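Transcriptional regulator (NtrC family) (PDB 3DZD) probably uses ATP hydrolysis by its AAA+ domain to activate sigma-54-dependent transcription, under the control of an N-terminal receiver domain. Local coordinates at residues V132-P136 with K137-I141; G305-V308 with I309-A312. All coordinates share one frame; numbering follows the deposited sequence.

Contacts 1 and 2 lie where the ATPase core and the lid meet beside ADP. Contact 1 comes first along the chain, at the start of helix 136-149 in the sigma-54 interaction domain; contact 2 opens helix 307-322 in the lid. Their centres lie 11 Å apart, far out on the same side of the chain's centre, and both touch ADP. They also meet directly: Asp-307 OD1, in contact 2, lies 2.7 Å from Glu-134 N, in contact 1, a probable hydrogen bond. The beginnings of two helices from different domains are thus brought together beside the adenine.

Contact 1 (V132-P136 with K137-I141); sequences VGEHP and KILEI. With ADP (adenosine-5'-diphosphate), chain C.
An N-cap opens helix 136-149, with the ring of His-135 turned back onto the first helical turn. Its CG is anti to the backbone N (chi1 -169°), which brings ND1 to the amide of Lys-137. The bond from Lys-137 N to His-135 ND1 is 3.0 Å long and nearly straight at 167°, although the donor lies 16° out of the ring plane. Because ND1 accepts here, any ring proton probably sits on NE2. The lysine chain runs alongside the ring in the same direction, its CD 3.6 Å from His-135 CE1, while Pro-136 CD lies over one ring face, offset toward the rim.

The carbonyl of His-135 serves the same turn: its O takes a bond from Leu-139 N (2.9 Å) and a weak one from Ile-138 N. One residue on, Pro-136 O receives Glu-140 N. Leu-139 folds back under the incoming loop, with CD1 3.1 Å from Glu-134 O and CD2 3.5 Å from Glu-134 OE1, so an apolar branch meets the bent glutamate crosswise. Ile-138 CG2 lies 3.9 Å from Gly-133 O, a loose contact at the loop's carbonyl.

Ahead of the cap, the loop hydrogen-bonds the adenine through backbone atoms: Val-132 N donates to ADP N1 at 2.9 Å, and ADP N6 donates to Val-132 O at 3.1 Å. Main-chain pairing with the N1/N6 edge of adenine is consistent with a P-loop AAA+ nucleotide site, joined here to a histidine-capped helix.

Contact 2 (G305-V308 with I309-A312); sequences GKDV and ILLA. With ADP (adenosine-5'-diphosphate), chain C.
The adenine ring of ADP receives the side chain of Leu-311 over one of its faces: CD2 stands above the N1-C6 side, 3.6 Å from ADP N1. The other flat group is the carboxylate of Asp-307. Leu-310 CD1 approaches its OD1 at 3.8 Å from a position tilted out of the carboxylate plane, the two side chains crossing at a slant. The same oxygen accepts the amides of Glu-134 and His-135, which come from opposite sides of that plane, so a buried acid atom is held by two N-H groups of the loop in the neighbouring domain.

These side chains project from the first turns of helix 307-322, for which Lys-306 is the N-cap residue. Lys-306 O is shared, taking a bond from Leu-310 N (3.3 Å) and a weak one from Ile-309 N. Leu-311 N then bonds to Asp-307 O at 2.8 Å, and Ala-312 N to Val-308 O at 3.0 Å. The leucine that touches the base also packs on this backbone: with CG beside its own N (chi1 -75°), Leu-311 lies against Asp-307 O, its CG 3.3 Å away, and CD2 is left to face the nucleotide.

On another side of the helix the packing is apolar. Val-308 CG1 meets Ile-309 CD1 at 4.2 Å, and Val-308 also rests on Leu-338, Met-339 and Trp-343 of the lid.

The chemistry divides the labour: dispersion contact suits the flat base, whereas the carboxylate, if ionised as its two amide donors would favour, makes a polar tie between lid and ATPase core at the start of the helix.

Contact 1 (V132-P136 with K137-I141)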
ATOM      1  N   VAL A 132      13.435  15.418  11.497  1.00 48.00           N
ATOM      2  CA  VAL A 132      14.430  16.478  11.542  1.00 44.08           C
ATOM      3  C   VAL A 132      14.637  17.030  12.949  1.00 43.47           C
ATOM      4  O   VAL A 132      13.672  17.284  13.674  1.00 42.69           O
ATOM      5  CB  VAL A 132      14.064  17.614  10.575  1.00 46.48           C
ATOM      6  CG1 VAL A 132      15.042  18.771  10.720  1.00 41.60           C
ATOM      7  CG2 VAL A 132      14.054  17.086   9.155  1.00 46.97           C
ATOM      8  N   GLY A 133      15.901  17.207  13.323  1.00 39.15           N
ATOM      9  CA  GLY A 133      16.248  17.745  14.621  1.00 38.88           C
ATOM     10  C   GLY A 133      17.634  17.341  15.085  1.00 41.20           C
ATOM     11  O   GLY A 133      18.026  16.171  14.975  1.00 43.62           O
ATOM     12  N   GLU A 134      18.367  18.310  15.624  1.00 39.59           N
ATOM     13  CA  GLU A 134      19.706  18.069  16.144  1.00 40.21           C
ATOM     14  C   GLU A 134      19.859  18.450  17.625  1.00 40.38           C
ATOM     15  O   GLU A 134      20.927  18.276  18.193  1.00 40.78           O
ATOM     16  CB  GLU A 134      20.763  18.788  15.290  1.00 40.48           C
ATOM     17  CG  GLU A 134      20.842  18.301  13.832  1.00 40.42           C
ATOM     18  CD  GLU A 134      21.206  16.826  13.709  1.00 50.78           C
ATOM     19  OE1 GLU A 134      22.131  16.366  14.419  1.00 51.67           O
ATOM     20  OE2 GLU A 134      20.565  16.125  12.892  1.00 55.92           O
ATOM     21  N   HIS A 135      18.807  18.970  18.254  1.00 40.08           N
ATOM     22  CA  HIS A 135      18.877  19.234  19.691  1.00 41.85           C
ATOM     23  C   HIS A 135      19.195  17.947  20.437  1.00 43.16           C
ATOM     24  O   HIS A 135      18.608  16.910  20.149  1.00 43.25           O
ATOM     25  CB  HIS A 135      17.569  19.809  20.241  1.00 40.09           C
ATOM     26  CG  HIS A 135      17.698  20.339  21.638  1.00 40.42           C
ATOM     27  ND1 HIS A 135      17.689  19.526  22.749  1.00 40.63           N
ATOM     28  CD2 HIS A 135      17.865  21.604  22.101  1.00 40.71           C
ATOM     29  CE1 HIS A 135      17.826  20.261  23.839  1.00 40.90           C
ATOM     30  NE2 HIS A 135      17.943  21.526  23.470  1.00 41.01           N
ATOM     31  N   PRO A 136      20.121  18.022  21.409  1.00 40.88           N
ATOM     32  CA  PRO A 136      20.533  16.869  22.223  1.00 41.25           C
ATOM     33  C   PRO A 136      19.353  16.010  22.699  1.00 41.00           C
ATOM     34  O   PRO A 136      19.460  14.782  22.766  1.00 40.64           O
ATOM     35  CB  PRO A 136      21.239  17.521  23.412  1.00 41.74           C
ATOM     36  CG  PRO A 136      21.798  18.811  22.846  1.00 41.70           C
ATOM     37  CD  PRO A 136      20.802  19.270  21.813  1.00 41.35           C
ATOM     38  N   LYS A 137      18.231  16.639  23.025  1.00 40.93           N
ATOM     39  CA  LYS A 137      17.064  15.861  23.430  1.00 43.93           C
ATOM     40  C   LYS A 137      16.515  15.019  22.270  1.00 44.82           C
ATOM     41  O   LYS A 137      16.134  13.863  22.458  1.00 41.27           O
ATOM     42  CB  LYS A 137      15.993  16.760  24.041  1.00 40.15           C
ATOM     43  CG  LYS A 137      16.376  17.229  25.441  1.00 41.77           C
ATOM     44  CD  LYS A 137      15.565  18.429  25.930  1.00 44.97           C
ATOM     45  CE  LYS A 137      15.584  18.441  27.468  1.00 47.58           C
ATOM     46  NZ  LYS A 137      15.432  19.793  28.079  1.00 42.42           N
ATOM     47  N   ILE A 138      16.507  15.590  21.069  1.00 39.62           N
ATOM     48  CA  ILE A 138      16.054  14.847  19.903  1.00 39.37           C
ATOM     49  C   ILE A 138      17.041  13.771  19.470  1.00 39.57           C
ATOM     50  O   ILE A 138      16.640  12.682  19.102  1.00 39.40           O
ATOM     51  CB  ILE A 138      15.768  15.759  18.716  1.00 39.64           C
ATOM     52  CG1 ILE A 138      14.646  16.741  19.072  1.00 39.32           C
ATOM     53  CG2 ILE A 138      15.409  14.910  17.502  1.00 38.82           C
ATOM     54  CD1 ILE A 138      13.313  16.077  19.380  1.00 39.36           C
ATOM     55  N   LEU A 139      18.333  14.074  19.517  1.00 39.79           N
ATOM     56  CA  LEU A 139      19.349  13.073  19.193  1.00 40.01           C
ATOM     57  C   LEU A 139      19.274  11.879  20.148  1.00 40.07           C
ATOM     58  O   LEU A 139      19.513  10.738  19.751  1.00 40.09           O
ATOM     59  CB  LEU A 139      20.750  13.693  19.202  1.00 40.43           C
ATOM     60  CG  LEU A 139      20.917  14.793  18.146  1.00 40.46           C
ATOM     61  CD1 LEU A 139      22.283  15.453  18.226  1.00 40.94           C
ATOM     62  CD2 LEU A 139      20.650  14.226  16.739  1.00 40.47           C
ATOM     63  N   GLU A 140      18.930  12.146  21.401  1.00 61.99           N
ATOM     64  CA  GLU A 140      18.775  11.098  22.402  1.00 62.09           C
ATOM     65  C   GLU A 140      17.633  10.144  22.027  1.00 61.71           C
ATOM     66  O   GLU A 140      17.783   8.929  22.102  1.00 83.37           O
ATOM     67  CB  GLU A 140      18.536  11.744  23.767  1.00 62.30           C
ATOM     68  CG  GLU A 140      18.469  10.793  24.942  1.00 62.51           C
ATOM     69  CD  GLU A 140      18.162  11.523  26.254  1.00 62.73           C
ATOM     70  OE1 GLU A 140      17.471  12.575  26.209  1.00 62.59           O
ATOM     71  OE2 GLU A 140      18.615  11.050  27.332  1.00 63.10           O
ATOM     72  N   ILE A 141      16.497  10.710  21.609  1.00 39.66           N
ATOM     73  CA  ILE A 141      15.357   9.930  21.109  1.00 39.56           C
ATOM     74  C   ILE A 141      15.768   9.106  19.876  1.00 39.50           C
ATOM     75  O   ILE A 141      15.460   7.917  19.774  1.00 39.31           O
ATOM     76  CB  ILE A 141      14.141  10.847  20.782  1.00 38.84           C
ATOM     77  CG1 ILE A 141      13.527  11.406  22.071  1.00 39.20           C
ATOM     78  CG2 ILE A 141      13.088  10.119  19.952  1.00 38.69           C
ATOM     79  CD1 ILE A 141      12.603  12.580  21.875  1.00 38.95           C
TER
HETATM   80  PB  ADP C 370       1.520  14.518  16.435  0.52 45.33           P
HETATM   81  O1B ADP C 370       1.543  13.134  15.819  0.77 43.69           O
HETATM   82  O2B ADP C 370       0.144  15.006  16.834  0.88 52.43           O
HETATM   83  O3B ADP C 370       2.517  14.721  17.536  1.00 39.04           O
HETATM   84  PA  ADP C 370       2.275  15.251  13.731  1.00 49.22           P
HETATM   85  O1A ADP C 370       3.634  14.637  13.537  1.00 58.16           O
HETATM   86  O2A ADP C 370       1.084  14.506  13.163  1.00 57.69           O
HETATM   87  O3A ADP C 370       2.059  15.557  15.309  1.00 55.33           O
HETATM   88  O5' ADP C 370       2.282  16.723  13.081  1.00 50.97           O
HETATM   89  C5' ADP C 370       3.490  17.305  12.612  1.00 44.76           C
HETATM   90  C4' ADP C 370       3.464  17.551  11.116  1.00 44.12           C
HETATM   91  O4' ADP C 370       4.777  17.974  10.768  1.00 41.32           O
HETATM   92  C3' ADP C 370       3.284  16.249  10.364  1.00 50.68           C
HETATM   93  O3' ADP C 370       2.879  16.546   9.024  1.00 50.81           O
HETATM   94  C2' ADP C 370       4.661  15.646  10.267  1.00 45.50           C
HETATM   95  O2' ADP C 370       4.770  15.089   8.956  1.00 44.81           O
HETATM   96  C1' ADP C 370       5.574  16.851  10.360  1.00 42.19           C
HETATM   97  N9  ADP C 370       6.646  16.654  11.358  1.00 39.98           N
HETATM   98  C8  ADP C 370       6.470  16.589  12.691  1.00 39.52           C
HETATM   99  N7  ADP C 370       7.642  16.436  13.338  1.00 37.07           N
HETATM  100  C5  ADP C 370       8.605  16.403  12.401  1.00 37.10           C
HETATM  101  C6  ADP C 370      10.075  16.249  12.409  1.00 39.84           C
HETATM  102  N6  ADP C 370      10.753  16.107  13.579  1.00 46.23           N
HETATM  103  N1  ADP C 370      10.709  16.268  11.222  1.00 43.68           N
HETATM  104  C2  ADP C 370      10.033  16.417  10.067  1.00 43.39           C
HETATM  105  N3  ADP C 370       8.698  16.553   9.980  1.00 41.99           N
HETATM  106  C4  ADP C 370       7.945  16.553  11.098  1.00 39.30           C

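Contact 2 (G305-V308 with I309-A312)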
ATOM      1  N   GLY A 305      15.624  24.307  20.915  1.00 40.38           N
ATOM      2  CA  GLY A 305      16.674  25.190  20.473  1.00 40.70           C
ATOM      3  C   GLY A 305      16.434  25.644  19.052  1.00 40.46           C
ATOM      4  O   GLY A 305      15.376  26.208  18.733  1.00 40.29           O
ATOM      5  N   LYS A 306      17.412  25.377  18.193  1.00 40.52           N
ATOM      6  CA  LYS A 306      17.392  25.861  16.827  1.00 40.42           C
ATOM      7  C   LYS A 306      16.804  24.839  15.844  1.00 42.41           C
ATOM      8  O   LYS A 306      16.860  25.022  14.628  1.00 41.24           O
ATOM      9  CB  LYS A 306      18.800  26.304  16.423  1.00 40.96           C
ATOM     10  CG  LYS A 306      19.136  27.728  16.903  1.00 45.92           C
ATOM     11  CD  LYS A 306      20.599  27.890  17.278  1.00 59.74           C
ATOM     12  CE  LYS A 306      21.416  28.488  16.149  1.00 65.81           C
ATOM     13  NZ  LYS A 306      20.987  29.883  15.850  1.00 67.30           N
ATOM     14  N   ASP A 307      16.221  23.768  16.371  1.00 39.75           N
ATOM     15  CA  ASP A 307      15.501  22.844  15.519  1.00 39.39           C
ATOM     16  C   ASP A 307      14.407  23.602  14.775  1.00 39.16           C
ATOM     17  O   ASP A 307      14.013  23.206  13.688  1.00 40.99           O
ATOM     18  CB  ASP A 307      14.876  21.707  16.330  1.00 39.14           C
ATOM     19  CG  ASP A 307      15.857  20.584  16.626  1.00 42.96           C
ATOM     20  OD1 ASP A 307      17.013  20.633  16.145  1.00 45.26           O
ATOM     21  OD2 ASP A 307      15.459  19.644  17.347  1.00 39.98           O
ATOM     22  N   VAL A 308      13.917  24.691  15.362  1.00 39.30           N
ATOM     23  CA  VAL A 308      12.843  25.461  14.739  1.00 39.12           C
ATOM     24  C   VAL A 308      13.282  25.983  13.367  1.00 43.10           C
ATOM     25  O   VAL A 308      12.497  25.994  12.415  1.00 39.35           O
ATOM     26  CB  VAL A 308      12.337  26.610  15.650  1.00 39.36           C
ATOM     27  CG1 VAL A 308      13.495  27.406  16.201  1.00 39.80           C
ATOM     28  CG2 VAL A 308      11.391  27.517  14.897  1.00 39.30           C
ATOM     29  N   ILE A 309      14.543  26.386  13.267  1.00 39.53           N
ATOM     30  CA  ILE A 309      15.110  26.814  11.996  1.00 39.66           C
ATOM     31  C   ILE A 309      15.339  25.648  11.041  1.00 39.40           C
ATOM     32  O   ILE A 309      15.055  25.753   9.845  1.00 44.11           O
ATOM     33  CB  ILE A 309      16.444  27.510  12.188  1.00 40.12           C
ATOM     34  CG1 ILE A 309      16.305  28.675  13.172  1.00 40.37           C
ATOM     35  CG2 ILE A 309      16.965  27.981  10.848  1.00 45.40           C
ATOM     36  CD1 ILE A 309      15.077  29.513  12.937  1.00 40.27           C
ATOM     37  N   LEU A 310      15.860  24.543  11.563  1.00 39.41           N
ATOM     38  CA  LEU A 310      16.091  23.354  10.747  1.00 43.17           C
ATOM     39  C   LEU A 310      14.796  22.926  10.090  1.00 41.65           C
ATOM     40  O   LEU A 310      14.754  22.649   8.894  1.00 39.70           O
ATOM     41  CB  LEU A 310      16.646  22.195  11.589  1.00 39.25           C
ATOM     42  CG  LEU A 310      18.076  22.363  12.109  1.00 44.80           C
ATOM     43  CD1 LEU A 310      18.575  21.078  12.752  1.00 47.63           C
ATOM     44  CD2 LEU A 310      19.001  22.777  10.979  1.00 45.52           C
ATOM     45  N   LEU A 311      13.742  22.887  10.891  1.00 38.91           N
ATOM     46  CA  LEU A 311      12.445  22.458  10.429  1.00 38.49           C
ATOM     47  C   LEU A 311      11.881  23.443   9.403  1.00 38.43           C
ATOM     48  O   LEU A 311      11.312  23.034   8.378  1.00 38.25           O
ATOM     49  CB  LEU A 311      11.503  22.297  11.622  1.00 38.38           C
ATOM     50  CG  LEU A 311      11.787  21.042  12.450  1.00 38.55           C
ATOM     51  CD1 LEU A 311      11.185  21.114  13.849  1.00 38.15           C
ATOM     52  CD2 LEU A 311      11.284  19.806  11.696  1.00 37.93           C
ATOM     53  N   ALA A 312      12.043  24.736   9.678  1.00 38.49           N
ATOM     54  CA  ALA A 312      11.555  25.769   8.775  1.00 38.68           C
ATOM     55  C   ALA A 312      12.199  25.629   7.400  1.00 38.72           C
ATOM     56  O   ALA A 312      11.527  25.728   6.371  1.00 38.52           O
ATOM     57  CB  ALA A 312      11.822  27.164   9.351  1.00 38.84           C
TER
HETATM   58  PB  ADP C 370       1.520  14.518  16.435  0.52 45.33           P
HETATM   59  O1B ADP C 370       1.543  13.134  15.819  0.77 43.69           O
HETATM   60  O2B ADP C 370       0.144  15.006  16.834  0.88 52.43           O
HETATM   61  O3B ADP C 370       2.517  14.721  17.536  1.00 39.04           O
HETATM   62  PA  ADP C 370       2.275  15.251  13.731  1.00 49.22           P
HETATM   63  O1A ADP C 370       3.634  14.637  13.537  1.00 58.16           O
HETATM   64  O2A ADP C 370       1.084  14.506  13.163  1.00 57.69           O
HETATM   65  O3A ADP C 370       2.059  15.557  15.309  1.00 55.33           O
HETATM   66  O5' ADP C 370       2.282  16.723  13.081  1.00 50.97           O
HETATM   67  C5' ADP C 370       3.490  17.305  12.612  1.00 44.76           C
HETATM   68  C4' ADP C 370       3.464  17.551  11.116  1.00 44.12           C
HETATM   69  O4' ADP C 370       4.777  17.974  10.768  1.00 41.32           O
HETATM   70  C3' ADP C 370       3.284  16.249  10.364  1.00 50.68           C
HETATM   71  O3' ADP C 370       2.879  16.546   9.024  1.00 50.81           O
HETATM   72  C2' ADP C 370       4.661  15.646  10.267  1.00 45.50           C
HETATM   73  O2' ADP C 370       4.770  15.089   8.956  1.00 44.81           O
HETATM   74  C1' ADP C 370       5.574  16.851  10.360  1.00 42.19           C
HETATM   75  N9  ADP C 370       6.646  16.654  11.358  1.00 39.98           N
HETATM   76  C8  ADP C 370       6.470  16.589  12.691  1.00 39.52           C
HETATM   77  N7  ADP C 370       7.642  16.436  13.338  1.00 37.07           N
HETATM   78  C5  ADP C 370       8.605  16.403  12.401  1.00 37.10           C
HETATM   79  C6  ADP C 370      10.075  16.249  12.409  1.00 39.84           C
HETATM   80  N6  ADP C 370      10.753  16.107  13.579  1.00 46.23           N
HETATM   81  N1  ADP C 370      10.709  16.268  11.222  1.00 43.68           N
HETATM   82  C2  ADP C 370      10.033  16.417  10.067  1.00 43.39           C
HETATM   83  N3  ADP C 370       8.698  16.553   9.980  1.00 41.99           N
HETATM   84  C4  ADP C 370       7.945  16.553  11.098  1.00 39.30           C